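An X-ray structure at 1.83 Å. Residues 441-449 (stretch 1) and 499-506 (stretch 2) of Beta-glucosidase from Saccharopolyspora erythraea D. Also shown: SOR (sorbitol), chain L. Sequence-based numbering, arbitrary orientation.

Stretch 1 441-449: IGNQSGGWT
Stretch 2, residues 499-506: GETPYAEF

Stretch 1 is helical from Ile441 to Ser445, and Ser445 (m, chi1 -63°) folds back so that OG donates to Ile441 O at 2.8 Å. Gly446 ends the helix with phi/psi 71/-162, a positive phi that favours glycine. The two stretches run in the same sense: CA atoms pair Asn443 with Thr501 (5.3 Å), Gly446 with Pro502 (4.0 Å) and Gly447 with Tyr503 (4.7 Å).

No direct hydrogen bond crosses; the contacts are van der Waals approaches, one CA-H...O contact and two bridging waters. The CA-to-CB bond of Pro502 (C-gamma exo) points toward stretch 1, placing CG 3.3 Å from Gly442 O, CD 3.3 Å from Asn443 OD1 and CB 3.6 Å from Gly446 C. Asn443 (m, chi2 -12°) leaves CB sideways but brings OD1 in. Gly447 CA lies 3.2 Å from Tyr503 O (140° at H); an ideal CB would clash, 2.0 Å from that oxygen. One water donates to Asn443 O (2.6 Å) and Glu500 O (2.9 Å); another accepts from Gly447 N (2.9 Å) and Tyr503 N (3.0 Å).

The CA-to-CB bond of Tyr503 (p, chi2 83°) points away, its OH donating to Glu500 OE1 (2.6 Å). Trp448 (57/48; m, chi2 104°) and Glu505 (56/-141; m, t, chi3 37°) start sideways, but their ends come nearer: Trp448 NE1 lies 3.6 Å from Ala504 CB, CZ2 3.2 Å from Glu505 OE2. Sorbitol C4 lies at the Trp448 ring edge, 3.5 Å from CH2; sorbitol O5 donates a weak hydrogen bond to Glu505 OE2 (3.0 Å).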

# COMPACT_ATOMS: atom_id res chain seq x y z
N ILE A 441 -13.71 11.54 6.50
CA ILE A 441 -12.27 11.30 6.41
C ILE A 441 -11.99 9.84 6.09
O ILE A 441 -11.16 9.51 5.23
CB ILE A 441 -11.58 11.73 7.72
CG1 ILE A 441 -11.71 13.24 7.91
CG2 ILE A 441 -10.13 11.26 7.74
CD1 ILE A 441 -10.88 14.05 6.93
N GLY A 442 -12.67 8.94 6.80
CA GLY A 442 -12.38 7.52 6.62
C GLY A 442 -12.79 7.01 5.25
O GLY A 442 -12.06 6.23 4.63
N ASN A 443 -13.95 7.43 4.75
CA ASN A 443 -14.36 7.00 3.41
C ASN A 443 -13.41 7.55 2.35
O ASN A 443 -13.06 6.84 1.40
CB ASN A 443 -15.79 7.43 3.10
CG ASN A 443 -16.83 6.67 3.92
OD1 ASN A 443 -16.52 5.66 4.56
ND2 ASN A 443 -18.08 7.16 3.89
N GLN A 444 -12.97 8.80 2.50
CA GLN A 444 -12.07 9.36 1.50
C GLN A 444 -10.67 8.77 1.61
O GLN A 444 -9.89 8.88 0.67
CB GLN A 444 -12.03 10.89 1.61
CG GLN A 444 -11.15 11.44 2.74
CD GLN A 444 -11.29 12.95 2.90
OE1 GLN A 444 -12.38 13.50 2.75
NE2 GLN A 444 -10.18 13.63 3.23
N SER A 445 -10.36 8.13 2.73
CA SER A 445 -9.06 7.47 2.88
C SER A 445 -9.09 6.03 2.41
O SER A 445 -8.06 5.52 1.93
CB SER A 445 -8.62 7.55 4.34
OG SER A 445 -8.44 8.90 4.71
N GLY A 446 -10.22 5.34 2.57
CA GLY A 446 -10.31 3.95 2.15
C GLY A 446 -9.49 3.03 3.06
O GLY A 446 -9.12 3.38 4.19
N GLY A 447 -9.22 1.84 2.54
CA GLY A 447 -8.58 0.80 3.33
C GLY A 447 -7.20 1.19 3.82
O GLY A 447 -6.58 2.15 3.37
N TRP A 448 -6.71 0.40 4.79
CA TRP A 448 -5.37 0.60 5.35
C TRP A 448 -5.23 2.02 5.91
O TRP A 448 -4.30 2.75 5.60
CB TRP A 448 -4.29 0.34 4.29
CG TRP A 448 -4.22 -1.08 3.80
CD1 TRP A 448 -4.67 -1.56 2.59
CD2 TRP A 448 -3.62 -2.19 4.47
NE1 TRP A 448 -4.40 -2.90 2.49
CE2 TRP A 448 -3.76 -3.32 3.63
CE3 TRP A 448 -2.99 -2.35 5.71
CZ2 TRP A 448 -3.29 -4.59 3.98
CZ3 TRP A 448 -2.52 -3.61 6.06
CH2 TRP A 448 -2.67 -4.71 5.20
N THR A 449 -6.21 2.43 6.70
CA THR A 449 -6.17 3.75 7.32
C THR A 449 -6.58 3.57 8.77
O THR A 449 -7.74 3.29 9.06
CB THR A 449 -7.09 4.74 6.59
OG1 THR A 449 -6.79 4.73 5.18
CG2 THR A 449 -6.86 6.15 7.14
N GLY A 499 -19.64 6.77 -4.15
CA GLY A 499 -18.65 5.74 -4.42
C GLY A 499 -18.59 4.70 -3.30
O GLY A 499 -19.60 4.36 -2.68
N GLU A 500 -17.38 4.18 -3.06
CA GLU A 500 -17.22 3.04 -2.18
C GLU A 500 -16.91 3.48 -0.75
O GLU A 500 -16.45 4.59 -0.50
CB GLU A 500 -16.09 2.14 -2.68
CG GLU A 500 -16.20 1.76 -4.14
CD GLU A 500 -15.12 0.76 -4.55
OE1 GLU A 500 -13.94 1.16 -4.68
OE2 GLU A 500 -15.47 -0.43 -4.70
N THR A 501 -17.17 2.57 0.19
CA THR A 501 -16.69 2.64 1.56
C THR A 501 -15.43 1.79 1.70
O THR A 501 -15.10 1.01 0.80
CB THR A 501 -17.79 2.17 2.52
OG1 THR A 501 -18.20 0.86 2.15
CG2 THR A 501 -19.00 3.13 2.47
N PRO A 502 -14.68 1.94 2.79
CA PRO A 502 -13.33 1.35 2.84
C PRO A 502 -13.32 -0.17 2.88
O PRO A 502 -14.19 -0.81 3.47
CB PRO A 502 -12.73 1.93 4.13
CG PRO A 502 -13.49 3.22 4.36
CD PRO A 502 -14.88 2.93 3.88
N TYR A 503 -12.29 -0.75 2.26
CA TYR A 503 -12.07 -2.19 2.28
C TYR A 503 -10.59 -2.46 2.03
O TYR A 503 -9.85 -1.58 1.59
CB TYR A 503 -12.92 -2.90 1.22
CG TYR A 503 -12.73 -2.30 -0.16
CD1 TYR A 503 -11.65 -2.67 -0.96
CD2 TYR A 503 -13.61 -1.33 -0.64
CE1 TYR A 503 -11.46 -2.11 -2.21
CE2 TYR A 503 -13.43 -0.77 -1.89
CZ TYR A 503 -12.35 -1.16 -2.67
OH TYR A 503 -12.16 -0.59 -3.90
N ALA A 504 -10.18 -3.71 2.27
CA ALA A 504 -8.83 -4.13 1.94
C ALA A 504 -8.83 -5.62 1.63
O ALA A 504 -9.58 -6.39 2.23
CB ALA A 504 -7.83 -3.85 3.08
N GLU A 505 -7.96 -6.01 0.70
CA GLU A 505 -7.69 -7.41 0.32
C GLU A 505 -9.01 -8.07 -0.09
O GLU A 505 -9.85 -7.42 -0.74
CB GLU A 505 -6.94 -8.13 1.44
CG GLU A 505 -5.74 -7.37 1.97
CD GLU A 505 -4.90 -8.20 2.94
OE1 GLU A 505 -4.76 -9.42 2.72
OE2 GLU A 505 -4.39 -7.62 3.93
N PHE A 506 -9.22 -9.33 0.28
CA PHE A 506 -10.33 -10.12 -0.25
C PHE A 506 -11.69 -9.55 0.14
O PHE A 506 -12.68 -9.78 -0.57
CB PHE A 506 -10.21 -11.58 0.24
CG PHE A 506 -10.03 -11.70 1.73
CD1 PHE A 506 -8.77 -11.65 2.29
CD2 PHE A 506 -11.13 -11.87 2.55
CE1 PHE A 506 -8.60 -11.76 3.67
CE2 PHE A 506 -10.98 -11.98 3.93
CZ PHE A 506 -9.72 -11.92 4.48
C1 SOR L . 0.25 -7.35 2.28
C2 SOR L . 0.42 -6.79 3.68
C3 SOR L . -0.12 -7.81 4.68
C4 SOR L . -0.31 -7.17 6.06
C5 SOR L . -1.32 -7.92 6.93
C6 SOR L . -1.70 -7.02 8.10
O1 SOR L . 0.21 -6.31 1.33
O2 SOR L . 1.79 -6.53 3.93
O3 SOR L . 0.80 -8.87 4.77
O4 SOR L . 0.93 -7.11 6.73
O5 SOR L . -2.49 -8.29 6.19
O6 SOR L . -2.90 -7.47 8.70
O HOH W 1 -13.87 4.46 0.77
O HOH W 2 -10.79 0.95 0.31